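Local coordinates for thiosulfate sulfurtransferase (Pseudomonas aeruginosa, PDB 1YT8), which probably transfers sulfur from thiosulfate to cyanide, as rhodanese-type sulfurtransferases do, with four rhodanese-like domains in one chain, at residues I66-D71 and P77-R82; D386-P391 and R407-A412; L396-S401 and L441-A446; L420-E425 and A483-D488; Y433-G438 and A448-L453. All coordinates share one frame; numbering follows the deposited sequence.

Interaction 1 of 5, residues I66-D71 and P77-R82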
# COMPACT_ATOMS: atom_id res chain seq x y z
N ILE A 66 5.33 16.49 11.46
CA ILE A 66 5.91 15.18 11.17
C ILE A 66 6.78 14.71 12.32
O ILE A 66 7.62 15.45 12.82
CB ILE A 66 6.81 15.23 9.91
CG1 ILE A 66 6.00 15.67 8.70
CG2 ILE A 66 7.44 13.85 9.66
CD1 ILE A 66 6.86 15.96 7.49
N THR A 67 6.56 13.47 12.75
CA THR A 67 7.34 12.88 13.83
C THR A 67 7.93 11.56 13.31
O THR A 67 7.19 10.62 13.02
CB THR A 67 6.47 12.60 15.08
OG1 THR A 67 5.90 13.82 15.55
CG2 THR A 67 7.32 11.98 16.19
N VAL A 68 9.25 11.51 13.19
CA VAL A 68 9.92 10.30 12.70
C VAL A 68 10.49 9.48 13.85
O VAL A 68 10.76 10.01 14.93
CB VAL A 68 11.08 10.65 11.73
CG1 VAL A 68 10.54 11.37 10.50
CG2 VAL A 68 12.10 11.53 12.43
N TYR A 69 10.68 8.18 13.63
CA TYR A 69 11.24 7.33 14.67
C TYR A 69 11.81 6.03 14.11
O TYR A 69 11.52 5.65 12.98
CB TYR A 69 10.16 6.99 15.71
CG TYR A 69 9.19 5.88 15.28
CD1 TYR A 69 9.48 4.54 15.55
CD2 TYR A 69 8.02 6.18 14.58
CE1 TYR A 69 8.62 3.51 15.12
CE2 TYR A 69 7.16 5.16 14.14
CZ TYR A 69 7.47 3.83 14.41
OH TYR A 69 6.64 2.82 13.96
N ASP A 70 12.63 5.39 14.92
CA ASP A 70 13.22 4.09 14.60
C ASP A 70 13.40 3.44 15.96
O ASP A 70 12.80 3.89 16.94
CB ASP A 70 14.56 4.21 13.87
CG ASP A 70 15.59 5.04 14.61
OD1 ASP A 70 15.49 5.21 15.85
OD2 ASP A 70 16.53 5.53 13.95
N ASP A 71 14.21 2.39 16.05
CA ASP A 71 14.40 1.77 17.35
C ASP A 71 15.85 1.86 17.79
O ASP A 71 16.41 0.91 18.32
CB ASP A 71 13.93 0.31 17.32
CG ASP A 71 13.81 -0.30 18.71
OD1 ASP A 71 13.43 0.43 19.65
OD2 ASP A 71 14.08 -1.50 18.87
N PRO A 77 17.32 10.55 13.15
CA PRO A 77 17.95 11.87 13.02
C PRO A 77 18.33 12.24 11.59
O PRO A 77 18.25 13.40 11.21
CB PRO A 77 19.15 11.78 13.97
CG PRO A 77 19.43 10.29 14.04
CD PRO A 77 18.05 9.71 14.11
N VAL A 78 18.74 11.25 10.80
CA VAL A 78 19.11 11.49 9.40
C VAL A 78 17.85 11.85 8.62
O VAL A 78 17.85 12.78 7.80
CB VAL A 78 19.78 10.24 8.77
CG1 VAL A 78 20.06 10.48 7.29
CG2 VAL A 78 21.08 9.93 9.50
N ALA A 79 16.78 11.11 8.87
CA ALA A 79 15.51 11.37 8.19
C ALA A 79 15.01 12.78 8.50
O ALA A 79 14.57 13.50 7.61
CB ALA A 79 14.48 10.34 8.63
N ALA A 80 15.10 13.16 9.77
CA ALA A 80 14.65 14.49 10.20
C ALA A 80 15.39 15.60 9.47
O ALA A 80 14.78 16.58 9.04
CB ALA A 80 14.83 14.64 11.71
N GLN A 81 16.70 15.45 9.32
CA GLN A 81 17.52 16.44 8.64
C GLN A 81 17.18 16.55 7.16
O GLN A 81 17.06 17.65 6.62
CB GLN A 81 19.01 16.10 8.79
CG GLN A 81 19.95 17.12 8.16
CD GLN A 81 19.81 18.50 8.80
OE1 GLN A 81 19.91 18.63 10.02
NE2 GLN A 81 19.60 19.52 7.98
N ARG A 82 17.03 15.41 6.50
CA ARG A 82 16.71 15.42 5.09
C ARG A 82 15.36 16.05 4.86
O ARG A 82 15.15 16.75 3.87
CB ARG A 82 16.76 14.00 4.52
CG ARG A 82 18.19 13.50 4.42
CD ARG A 82 18.30 12.07 3.94
NE ARG A 82 19.70 11.66 3.88
CZ ARG A 82 20.12 10.43 3.65
NH1 ARG A 82 19.24 9.45 3.45
NH2 ARG A 82 21.42 10.16 3.62

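Interaction 2 of 5, residues D386-P391 and R407-A412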
# COMPACT_ATOMS: atom_id res chain seq x y z
N ASP A 386 32.83 -2.07 -20.26
CA ASP A 386 34.28 -2.00 -20.47
C ASP A 386 35.00 -1.93 -19.13
O ASP A 386 35.96 -2.68 -18.89
CB ASP A 386 34.63 -0.78 -21.32
CG ASP A 386 34.41 -1.01 -22.80
OD1 ASP A 386 34.38 -0.02 -23.57
OD2 ASP A 386 34.27 -2.19 -23.21
N TRP A 387 34.55 -1.04 -18.25
CA TRP A 387 35.15 -0.89 -16.93
C TRP A 387 35.21 -2.22 -16.18
O TRP A 387 36.22 -2.56 -15.57
CB TRP A 387 34.34 0.10 -16.09
CG TRP A 387 34.61 1.55 -16.40
CD1 TRP A 387 35.16 2.07 -17.54
CD2 TRP A 387 34.32 2.67 -15.55
NE1 TRP A 387 35.23 3.44 -17.45
CE2 TRP A 387 34.72 3.83 -16.24
CE3 TRP A 387 33.75 2.80 -14.28
CZ2 TRP A 387 34.58 5.12 -15.70
CZ3 TRP A 387 33.60 4.08 -13.74
CH2 TRP A 387 34.02 5.22 -14.45
N LEU A 388 34.11 -2.97 -16.22
CA LEU A 388 34.03 -4.26 -15.54
C LEU A 388 34.97 -5.32 -16.09
O LEU A 388 35.09 -6.41 -15.53
CB LEU A 388 32.58 -4.76 -15.57
CG LEU A 388 31.60 -3.91 -14.76
CD1 LEU A 388 30.17 -4.41 -14.96
CD2 LEU A 388 31.98 -3.95 -13.29
N GLY A 389 35.64 -4.99 -17.20
CA GLY A 389 36.58 -5.93 -17.80
C GLY A 389 37.86 -6.04 -16.99
O GLY A 389 38.68 -6.92 -17.23
N GLU A 390 38.02 -5.13 -16.04
CA GLU A 390 39.19 -5.11 -15.17
C GLU A 390 38.70 -4.89 -13.74
O GLU A 390 37.64 -4.31 -13.53
CB GLU A 390 40.13 -3.96 -15.54
CG GLU A 390 40.62 -3.97 -16.98
CD GLU A 390 41.41 -5.22 -17.32
OE1 GLU A 390 42.35 -5.55 -16.55
OE2 GLU A 390 41.11 -5.87 -18.34
N PRO A 391 39.46 -5.37 -12.74
CA PRO A 391 39.01 -5.18 -11.36
C PRO A 391 39.14 -3.72 -10.93
O PRO A 391 39.84 -2.93 -11.58
CB PRO A 391 39.93 -6.10 -10.57
CG PRO A 391 41.20 -6.08 -11.38
CD PRO A 391 40.68 -6.19 -12.79
N ARG A 407 17.08 -10.40 -11.46
CA ARG A 407 17.99 -10.01 -12.53
C ARG A 407 18.82 -8.79 -12.15
O ARG A 407 18.29 -7.81 -11.63
CB ARG A 407 17.18 -9.71 -13.79
CG ARG A 407 18.00 -9.45 -15.05
CD ARG A 407 17.09 -9.03 -16.19
NE ARG A 407 16.39 -7.79 -15.87
CZ ARG A 407 15.42 -7.26 -16.61
NH1 ARG A 407 15.02 -7.85 -17.72
NH2 ARG A 407 14.86 -6.11 -16.24
N HIS A 408 20.12 -8.84 -12.41
CA HIS A 408 20.99 -7.72 -12.10
C HIS A 408 22.27 -7.76 -12.93
O HIS A 408 22.59 -8.78 -13.55
CB HIS A 408 21.34 -7.72 -10.61
CG HIS A 408 21.97 -8.99 -10.13
ND1 HIS A 408 23.29 -9.30 -10.36
CD2 HIS A 408 21.46 -10.03 -9.42
CE1 HIS A 408 23.57 -10.47 -9.82
NE2 HIS A 408 22.47 -10.94 -9.25
N ILE A 409 22.98 -6.64 -12.96
CA ILE A 409 24.23 -6.55 -13.70
C ILE A 409 25.22 -7.51 -13.06
O ILE A 409 25.36 -7.55 -11.84
CB ILE A 409 24.76 -5.10 -13.64
CG1 ILE A 409 23.74 -4.16 -14.27
CG2 ILE A 409 26.10 -5.01 -14.36
CD1 ILE A 409 24.06 -2.67 -14.12
N PRO A 410 25.93 -8.31 -13.88
CA PRO A 410 26.91 -9.27 -13.35
C PRO A 410 27.92 -8.62 -12.40
O PRO A 410 28.54 -7.62 -12.75
CB PRO A 410 27.57 -9.82 -14.61
CG PRO A 410 26.46 -9.76 -15.61
CD PRO A 410 25.86 -8.40 -15.34
N GLY A 411 28.06 -9.20 -11.21
CA GLY A 411 29.00 -8.67 -10.24
C GLY A 411 28.45 -7.60 -9.30
O GLY A 411 29.09 -7.26 -8.31
N ALA A 412 27.27 -7.07 -9.62
CA ALA A 412 26.66 -6.03 -8.79
C ALA A 412 26.40 -6.53 -7.37
O ALA A 412 26.09 -7.70 -7.15
CB ALA A 412 25.36 -5.55 -9.42

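Interaction 3 of 5, residues L396-S401 and L441-A446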
# COMPACT_ATOMS: atom_id res chain seq x y z
N LEU A 396 26.97 -0.97 -7.17
CA LEU A 396 26.01 -1.09 -6.08
C LEU A 396 24.60 -1.00 -6.66
O LEU A 396 24.28 -0.06 -7.38
CB LEU A 396 26.22 0.05 -5.07
CG LEU A 396 27.62 0.17 -4.47
CD1 LEU A 396 27.62 1.28 -3.42
CD2 LEU A 396 28.03 -1.17 -3.85
N ASP A 397 23.77 -1.99 -6.33
CA ASP A 397 22.39 -2.05 -6.82
C ASP A 397 21.42 -1.69 -5.70
O ASP A 397 21.35 -2.37 -4.68
CB ASP A 397 22.09 -3.47 -7.31
CG ASP A 397 20.89 -3.53 -8.25
OD1 ASP A 397 20.05 -2.61 -8.20
OD2 ASP A 397 20.79 -4.51 -9.02
N PHE A 398 20.66 -0.61 -5.90
CA PHE A 398 19.70 -0.13 -4.90
C PHE A 398 18.26 -0.60 -5.10
O PHE A 398 17.38 -0.26 -4.30
CB PHE A 398 19.73 1.40 -4.87
CG PHE A 398 21.00 1.97 -4.30
CD1 PHE A 398 21.08 2.32 -2.96
CD2 PHE A 398 22.13 2.11 -5.10
CE1 PHE A 398 22.27 2.80 -2.42
CE2 PHE A 398 23.33 2.59 -4.57
CZ PHE A 398 23.40 2.93 -3.22
N THR A 399 18.00 -1.37 -6.16
CA THR A 399 16.64 -1.85 -6.39
C THR A 399 16.24 -2.79 -5.25
O THR A 399 17.08 -3.21 -4.47
CB THR A 399 16.54 -2.61 -7.74
OG1 THR A 399 15.16 -2.81 -8.07
CG2 THR A 399 17.23 -3.96 -7.65
N ALA A 400 14.95 -3.12 -5.16
CA ALA A 400 14.48 -4.01 -4.10
C ALA A 400 15.20 -5.36 -4.20
O ALA A 400 15.46 -5.84 -5.31
CB ALA A 400 12.97 -4.21 -4.21
N SER A 401 15.51 -5.96 -3.06
CA SER A 401 16.21 -7.24 -3.05
C SER A 401 15.52 -8.29 -3.91
O SER A 401 16.18 -9.11 -4.54
CB SER A 401 16.39 -7.76 -1.61
OG SER A 401 15.16 -8.12 -1.02
N LEU A 441 16.79 6.16 -10.69
CA LEU A 441 16.16 7.17 -9.86
C LEU A 441 16.59 7.14 -8.39
O LEU A 441 17.04 8.15 -7.85
CB LEU A 441 14.64 7.07 -9.93
CG LEU A 441 13.89 8.11 -9.08
CD1 LEU A 441 14.34 9.51 -9.46
CD2 LEU A 441 12.39 7.94 -9.27
N LEU A 442 16.44 5.99 -7.75
CA LEU A 442 16.82 5.89 -6.34
C LEU A 442 18.33 5.99 -6.15
O LEU A 442 18.79 6.59 -5.19
CB LEU A 442 16.32 4.58 -5.73
CG LEU A 442 16.72 4.37 -4.27
CD1 LEU A 442 16.46 5.65 -3.46
CD2 LEU A 442 15.94 3.20 -3.68
N ALA A 443 19.09 5.40 -7.07
CA ALA A 443 20.54 5.43 -6.98
C ALA A 443 21.09 6.86 -7.03
O ALA A 443 22.10 7.16 -6.39
CB ALA A 443 21.15 4.59 -8.10
N ARG A 444 20.43 7.73 -7.79
CA ARG A 444 20.84 9.12 -7.92
C ARG A 444 20.85 9.84 -6.57
O ARG A 444 21.73 10.64 -6.28
CB ARG A 444 19.93 9.87 -8.90
CG ARG A 444 20.27 11.35 -9.07
CD ARG A 444 19.31 12.06 -10.03
NE ARG A 444 19.53 11.71 -11.43
CZ ARG A 444 20.48 12.24 -12.20
NH1 ARG A 444 21.31 13.15 -11.71
NH2 ARG A 444 20.60 11.86 -13.47
N PHE A 445 19.85 9.55 -5.73
CA PHE A 445 19.76 10.18 -4.42
C PHE A 445 20.82 9.66 -3.45
O PHE A 445 21.04 10.25 -2.39
CB PHE A 445 18.36 9.95 -3.83
CG PHE A 445 17.31 10.85 -4.40
CD1 PHE A 445 17.17 12.15 -3.94
CD2 PHE A 445 16.48 10.40 -5.43
CE1 PHE A 445 16.22 13.01 -4.50
CE2 PHE A 445 15.53 11.25 -5.99
CZ PHE A 445 15.40 12.56 -5.53
N ALA A 446 21.48 8.57 -3.83
CA ALA A 446 22.50 7.96 -2.98
C ALA A 446 23.93 8.35 -3.33
O ALA A 446 24.86 8.06 -2.57
CB ALA A 446 22.36 6.44 -3.01

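Interaction 4 of 5, residues L420-E425 and A483-D488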
# COMPACT_ATOMS: atom_id res chain seq x y z
N LEU A 420 24.43 2.00 4.15
CA LEU A 420 25.57 2.12 3.25
C LEU A 420 26.93 2.05 3.93
O LEU A 420 27.87 1.48 3.37
CB LEU A 420 25.46 3.41 2.44
CG LEU A 420 24.50 3.39 1.25
CD1 LEU A 420 24.38 4.79 0.66
CD2 LEU A 420 25.01 2.41 0.19
N LYS A 421 27.06 2.61 5.12
CA LYS A 421 28.34 2.58 5.81
C LYS A 421 28.80 1.14 5.98
O LYS A 421 29.92 0.79 5.61
CB LYS A 421 28.23 3.25 7.19
CG LYS A 421 29.55 3.29 7.95
CD LYS A 421 29.39 3.98 9.29
CE LYS A 421 30.72 4.12 10.02
NZ LYS A 421 31.32 2.79 10.35
N GLN A 422 27.92 0.31 6.52
CA GLN A 422 28.23 -1.09 6.74
C GLN A 422 28.49 -1.83 5.43
O GLN A 422 29.42 -2.64 5.34
CB GLN A 422 27.08 -1.77 7.49
CG GLN A 422 27.34 -3.23 7.82
CD GLN A 422 26.16 -3.89 8.50
OE1 GLN A 422 25.06 -3.94 7.95
NE2 GLN A 422 26.39 -4.41 9.70
N ALA A 423 27.68 -1.56 4.41
CA ALA A 423 27.84 -2.23 3.12
C ALA A 423 29.19 -1.93 2.49
O ALA A 423 29.87 -2.84 2.00
CB ALA A 423 26.73 -1.81 2.18
N LEU A 424 29.58 -0.66 2.49
CA LEU A 424 30.85 -0.25 1.91
C LEU A 424 32.03 -0.88 2.64
O LEU A 424 33.02 -1.26 2.02
CB LEU A 424 30.96 1.27 1.90
CG LEU A 424 29.93 2.00 1.02
CD1 LEU A 424 30.10 3.50 1.16
CD2 LEU A 424 30.11 1.57 -0.43
N GLU A 425 31.93 -0.97 3.97
CA GLU A 425 32.99 -1.58 4.76
C GLU A 425 33.14 -3.03 4.34
O GLU A 425 34.25 -3.50 4.09
CB GLU A 425 32.67 -1.50 6.25
CG GLU A 425 32.55 -0.09 6.79
CD GLU A 425 32.28 -0.05 8.29
OE1 GLU A 425 31.46 -0.87 8.77
OE2 GLU A 425 32.87 0.80 8.97
N ALA A 483 25.36 -7.28 0.19
CA ALA A 483 26.20 -6.52 1.10
C ALA A 483 25.40 -5.97 2.28
O ALA A 483 25.94 -5.32 3.16
CB ALA A 483 26.88 -5.38 0.35
N SER A 484 24.10 -6.25 2.27
CA SER A 484 23.18 -5.82 3.32
C SER A 484 22.20 -6.95 3.58
O SER A 484 22.01 -7.82 2.74
CB SER A 484 22.39 -4.58 2.89
OG SER A 484 23.22 -3.46 2.66
N PRO A 485 21.55 -6.96 4.76
CA PRO A 485 20.58 -8.02 5.07
C PRO A 485 19.27 -7.76 4.33
O PRO A 485 18.85 -6.62 4.18
CB PRO A 485 20.43 -7.89 6.59
CG PRO A 485 20.56 -6.41 6.80
CD PRO A 485 21.74 -6.06 5.91
N ARG A 486 18.62 -8.82 3.84
CA ARG A 486 17.36 -8.66 3.12
C ARG A 486 16.19 -8.42 4.07
O ARG A 486 15.43 -9.34 4.37
CB ARG A 486 17.05 -9.89 2.25
CG ARG A 486 17.93 -10.02 1.02
CD ARG A 486 17.45 -11.15 0.11
NE ARG A 486 16.17 -10.85 -0.53
CZ ARG A 486 15.58 -11.65 -1.42
NH1 ARG A 486 16.15 -12.79 -1.77
NH2 ARG A 486 14.42 -11.31 -1.96
N ILE A 487 16.06 -7.19 4.53
CA ILE A 487 14.97 -6.82 5.44
C ILE A 487 14.10 -5.73 4.82
O ILE A 487 13.27 -5.13 5.50
CB ILE A 487 15.53 -6.29 6.77
CG1 ILE A 487 16.45 -5.09 6.51
CG2 ILE A 487 16.26 -7.40 7.51
CD1 ILE A 487 16.92 -4.37 7.76
N ASP A 488 14.28 -5.49 3.52
CA ASP A 488 13.52 -4.45 2.85
C ASP A 488 12.06 -4.79 2.58
O ASP A 488 11.27 -3.90 2.26
CB ASP A 488 14.23 -4.00 1.56
CG ASP A 488 14.41 -5.13 0.54
OD1 ASP A 488 14.59 -6.30 0.93
OD2 ASP A 488 14.42 -4.82 -0.67

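Interaction 5 of 5, residues Y433-G438 and A448-L453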
# COMPACT_ATOMS: atom_id res chain seq x y z
N TYR A 433 33.06 3.75 -7.93
CA TYR A 433 31.76 3.15 -7.70
C TYR A 433 30.77 3.57 -8.78
O TYR A 433 30.81 4.71 -9.25
CB TYR A 433 31.18 3.58 -6.35
CG TYR A 433 31.92 3.05 -5.15
CD1 TYR A 433 31.53 1.85 -4.54
CD2 TYR A 433 32.98 3.76 -4.59
CE1 TYR A 433 32.19 1.38 -3.41
CE2 TYR A 433 33.64 3.30 -3.46
CZ TYR A 433 33.24 2.11 -2.87
OH TYR A 433 33.91 1.66 -1.76
N VAL A 434 29.90 2.66 -9.16
CA VAL A 434 28.86 2.93 -10.14
C VAL A 434 27.57 2.48 -9.48
O VAL A 434 27.44 1.32 -9.08
CB VAL A 434 29.08 2.15 -11.45
CG1 VAL A 434 27.91 2.42 -12.40
CG2 VAL A 434 30.39 2.57 -12.10
N LEU A 435 26.62 3.40 -9.34
CA LEU A 435 25.35 3.08 -8.68
C LEU A 435 24.23 2.84 -9.69
O LEU A 435 24.15 3.51 -10.72
CB LEU A 435 24.96 4.22 -7.74
CG LEU A 435 26.09 4.84 -6.90
CD1 LEU A 435 25.48 5.85 -5.94
CD2 LEU A 435 26.87 3.78 -6.14
N THR A 436 23.36 1.88 -9.38
CA THR A 436 22.25 1.57 -10.27
C THR A 436 21.01 1.14 -9.49
O THR A 436 21.05 0.96 -8.27
CB THR A 436 22.62 0.44 -11.26
OG1 THR A 436 21.60 0.32 -12.26
CG2 THR A 436 22.75 -0.90 -10.53
N CYS A 437 19.92 1.00 -10.21
CA CYS A 437 18.64 0.54 -9.69
C CYS A 437 17.81 0.37 -10.95
O CYS A 437 18.34 0.48 -12.06
CB CYS A 437 18.00 1.54 -8.71
SG CYS A 437 17.47 3.13 -9.39
N GLY A 438 16.52 0.10 -10.80
CA GLY A 438 15.68 -0.09 -11.97
C GLY A 438 15.86 0.93 -13.08
O GLY A 438 16.13 0.57 -14.23
N ALA A 448 25.64 11.25 -3.33
CA ALA A 448 26.30 12.09 -2.34
C ALA A 448 26.79 11.32 -1.11
O ALA A 448 27.90 11.56 -0.62
CB ALA A 448 25.38 13.23 -1.91
N GLU A 449 25.97 10.40 -0.61
CA GLU A 449 26.36 9.62 0.56
C GLU A 449 27.51 8.66 0.25
O GLU A 449 28.43 8.52 1.04
CB GLU A 449 25.18 8.82 1.12
CG GLU A 449 25.50 8.25 2.49
CD GLU A 449 24.35 7.50 3.14
OE1 GLU A 449 23.19 7.70 2.74
OE2 GLU A 449 24.63 6.72 4.06
N VAL A 450 27.45 8.01 -0.90
CA VAL A 450 28.52 7.09 -1.26
C VAL A 450 29.84 7.86 -1.39
O VAL A 450 30.89 7.39 -0.96
CB VAL A 450 28.21 6.33 -2.57
CG1 VAL A 450 29.38 5.42 -2.92
CG2 VAL A 450 26.94 5.49 -2.39
N GLN A 451 29.77 9.05 -1.99
CA GLN A 451 30.98 9.86 -2.14
C GLN A 451 31.53 10.24 -0.78
O GLN A 451 32.74 10.18 -0.54
CB GLN A 451 30.67 11.14 -2.92
CG GLN A 451 30.26 10.93 -4.36
CD GLN A 451 29.87 12.24 -5.02
OE1 GLN A 451 29.03 12.97 -4.50
NE2 GLN A 451 30.48 12.53 -6.16
N ALA A 452 30.64 10.64 0.13
CA ALA A 452 31.05 11.04 1.47
C ALA A 452 31.68 9.91 2.27
O ALA A 452 32.73 10.08 2.89
CB ALA A 452 29.85 11.61 2.24
N LEU A 453 31.04 8.74 2.24
CA LEU A 453 31.55 7.59 2.98
C LEU A 453 32.82 6.98 2.40
O LEU A 453 33.68 6.51 3.15
CB LEU A 453 30.46 6.51 3.06
CG LEU A 453 29.19 6.87 3.84
CD1 LEU A 453 28.09 5.86 3.53
CD2 LEU A 453 29.50 6.90 5.34

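Interaction 1 of 5, residues I66-D71 and P77-R82
V68 points its side chain from strand 66-69 toward the helix and meets two successive alanines, A79 and A80, one with each methyl. With chi1 at -62° the two methyls straddle the backbone N: CG2 lies 4.2 Å from A80 CB, and CG1 approaches A79 CB at 4.5 Å. Because both partners are single methyl groups, the helix can ride close to the strand, and the CA atoms of V68 and A80 are only 6.8 Å apart. All three residues are buried, and no hydrogen bond crosses between the segments here. The other end of the contact is looser. D70 OD2 stands 4.5 Å from P77 CD, hardly more than a brush, and P77 is exposed. That carboxylate is occupied elsewhere: OD2 accepts from A76 N at the start of the helix, and OD1 accepts from G72 N, so the loop between strand and helix is tied back on itself. The example illustrates how a beta-alpha-beta unit closes, with a valine against small residues in the middle and polar turn contacts at the end. Strand 66-69 runs between strands 25-28 and 91-94 of a parallel sheet; L93 of the latter touches both V68 and A80, and L83, one turn further along helix 75-85, covers V68 and I66.

Interaction 2 of 5, residues D386-P391 and R407-A412
L388 extends toward I409 because its CG stands beside the backbone N, opposite the carbonyl carbon (chi1 -66°), and its chi2 of 175° carries CD1 outward in a stretched chain; on I409 it is the branch methyl CG2, placed opposite the backbone N, that faces it. CD1 of L388 and CG2 of I409 meet at 4.2 Å, the two side chains crossing at about a right angle. The same CD1 also lies 4.2 Å from P410 O, so the leucine end rests against both a methyl and a peptide carbonyl. Nothing polar links the segments, and the contact is small, with I409 buried and L388 and P410 partly exposed. It belongs to the periphery of a rhodanese-like domain: 386-391 carries the C-terminal part of helix 381-387 and a type I turn from W387 to E390, whereas 407-412 is the loop that leads from helix 401-406 into edge strand 413-414. That loop is shaped by a type II turn from I409 to A412, with G411 at the positive phi expected for its third position. Two donors grip I409 O from opposite faces of its plane. A412 N closes the turn at 3.0 Å. I409 O lies in the plane of the H408 imidazole, whereas ND1 stands well above the plane of the I409 carbonyl, at 3.1 Å with an N-H...O angle of 177°. The imidazole is held further by stacking on the Y404 ring. W468 of helix 464-470 touches L388, I409 and P410 alike.

Interaction 3 of 5, residues L396-S401 and L441-A446
F398 and L442 begin to touch right at the base of the phenylalanine, and the ring then runs on along the helix. Its CB lies 4.3 Å from L442 CG, and chi1 of -69° sets CG opposite the carbonyl carbon, which directs the ring toward the helix. CD2 comes 4.0 Å from A443 CB. At the far end, CZ and CE1 share the methyl of A446, CZ at 3.7 Å. Both alanine methyls approach the ring obliquely. Their spacing of three residues puts them on the same side of the helix, and A443, with only a methyl, is consistent with the 6.0 Å between its CA and that of F398. The backbone takes part as well: F398 O is packed 3.8 Å from L442 CD2, a methyl lying against a carbonyl without any hydrogen bond across the segments. Just outside the ring, L420 of helix 420-427, L435 of the adjacent strand 432-436 and V415 complete the apolar surroundings. Where the strand ends, the chain is turned by D397, whose OD1 accepts from T399 N at 3.1 Å in an Asx turn, the donor sitting above the carboxylate plane. Helix 441-454 starts directly after the loop that follows strand 432-436. In the rhodanese fold the active-site loop occupies this place between central strand and helix, and in the second repeat of this chain the corresponding loop, C193 to R198, binds a sulfite ion together with Q312.

Interaction 4 of 5, residues L420-E425 and A483-D488
A423 and A483 bring helix 420-427 and an irregular stretch of chain to a CA separation of 5.0 Å, so close that backbone atoms themselves join the packing. A483 O lies 3.6 Å from A423 CA and 3.7 Å from A423 CB, and it also accepts a weak hydrogen bond from R426 NH1. A483 CB points at the helix and comes 4.0 Å from A423 CB. A third atom reaches the same methyl of A423: S484 OG, at 3.9 Å, which chi1 of -64° swings beside the backbone N and opposite the carbonyl carbon. That hydroxyl is not left without a polar partner, since it is hydrogen-bonded to L416 N in the segment leading into the helix. At the margin, the end of the Q422 side chain comes near P485. K421 NZ and E425 OE2, both on exposed residues, form a salt bridge of 2.9 Å that takes no part in the contact. The irregular segment is anchored by other means: A483 pairs through its backbone with W414 of the neighbouring edge strand, and R486 forms a salt bridge with E479. No hydrogen bond joins the two segments, and the small alanines are consistent with the close approach of their CA atoms; the contact is made of methyls, a carbonyl and a serine hydroxyl, whose polar needs are met by residues around it.

Interaction 5 of 5, residues Y433-G438 and A448-L453
L453 N donates to E449 O at 2.9 Å, and this helical turn carries V450, the single residue of the helix segment that meets both Y433 and L435 of the strand. The valine fork divides its work between them. With chi1 at 178°, CG1 lies opposite the backbone N and settles over one face of the Y433 ring, offset toward the rim, with its nearest approach 4.1 Å to CG. CG2, on the other arm, faces the leucine end to end, at 3.9 Å from L435 CD1 and 4.1 Å from L435 CD2. One methyl thus lies on a flat aromatic surface while the other meets a branched tip, and all three residues are buried. The pattern follows from strand geometry, for Y433 and L435 are two positions apart and point the same way, whereas V434 between them turns off the contact. Backbone bonds tie Y433 and L435 to F459 of strand 458-461, and V434 to R394 and L396 of strand 393-397. E449, next to V450 in the helix, forms a salt bridge with R82 of the first rhodanese-like domain. The packing of V450 on V458 as well extends the same seam to the next strand. Taken together, strand 432-436, helix 441-454 and strand 458-461 make a beta-alpha-beta crossover of the parallel five-stranded sheet of the rhodanese fold.

Interactions 1 and 5 are equivalent in kind: each fastens a helix to the strand before it within a beta-alpha-beta unit, in different repeats, and the R82-E449 salt bridge joins those repeats across their helices. Interactions 3 and 5 share helix 441-454 and rest on neighbouring strands of one sheet, their centres about 8 Å apart, so they are two pieces of one buried layer. Helix 420-427 of interaction 4 also packs on that layer, L420 on F398 and L424 on Y433, but its own interface joins methyls to a carbonyl and a hydroxyl. Interaction 2, at the periphery, is the smallest and least buried; no hydrogen bond crosses it, and the bonds to I409 O lie within 407-412.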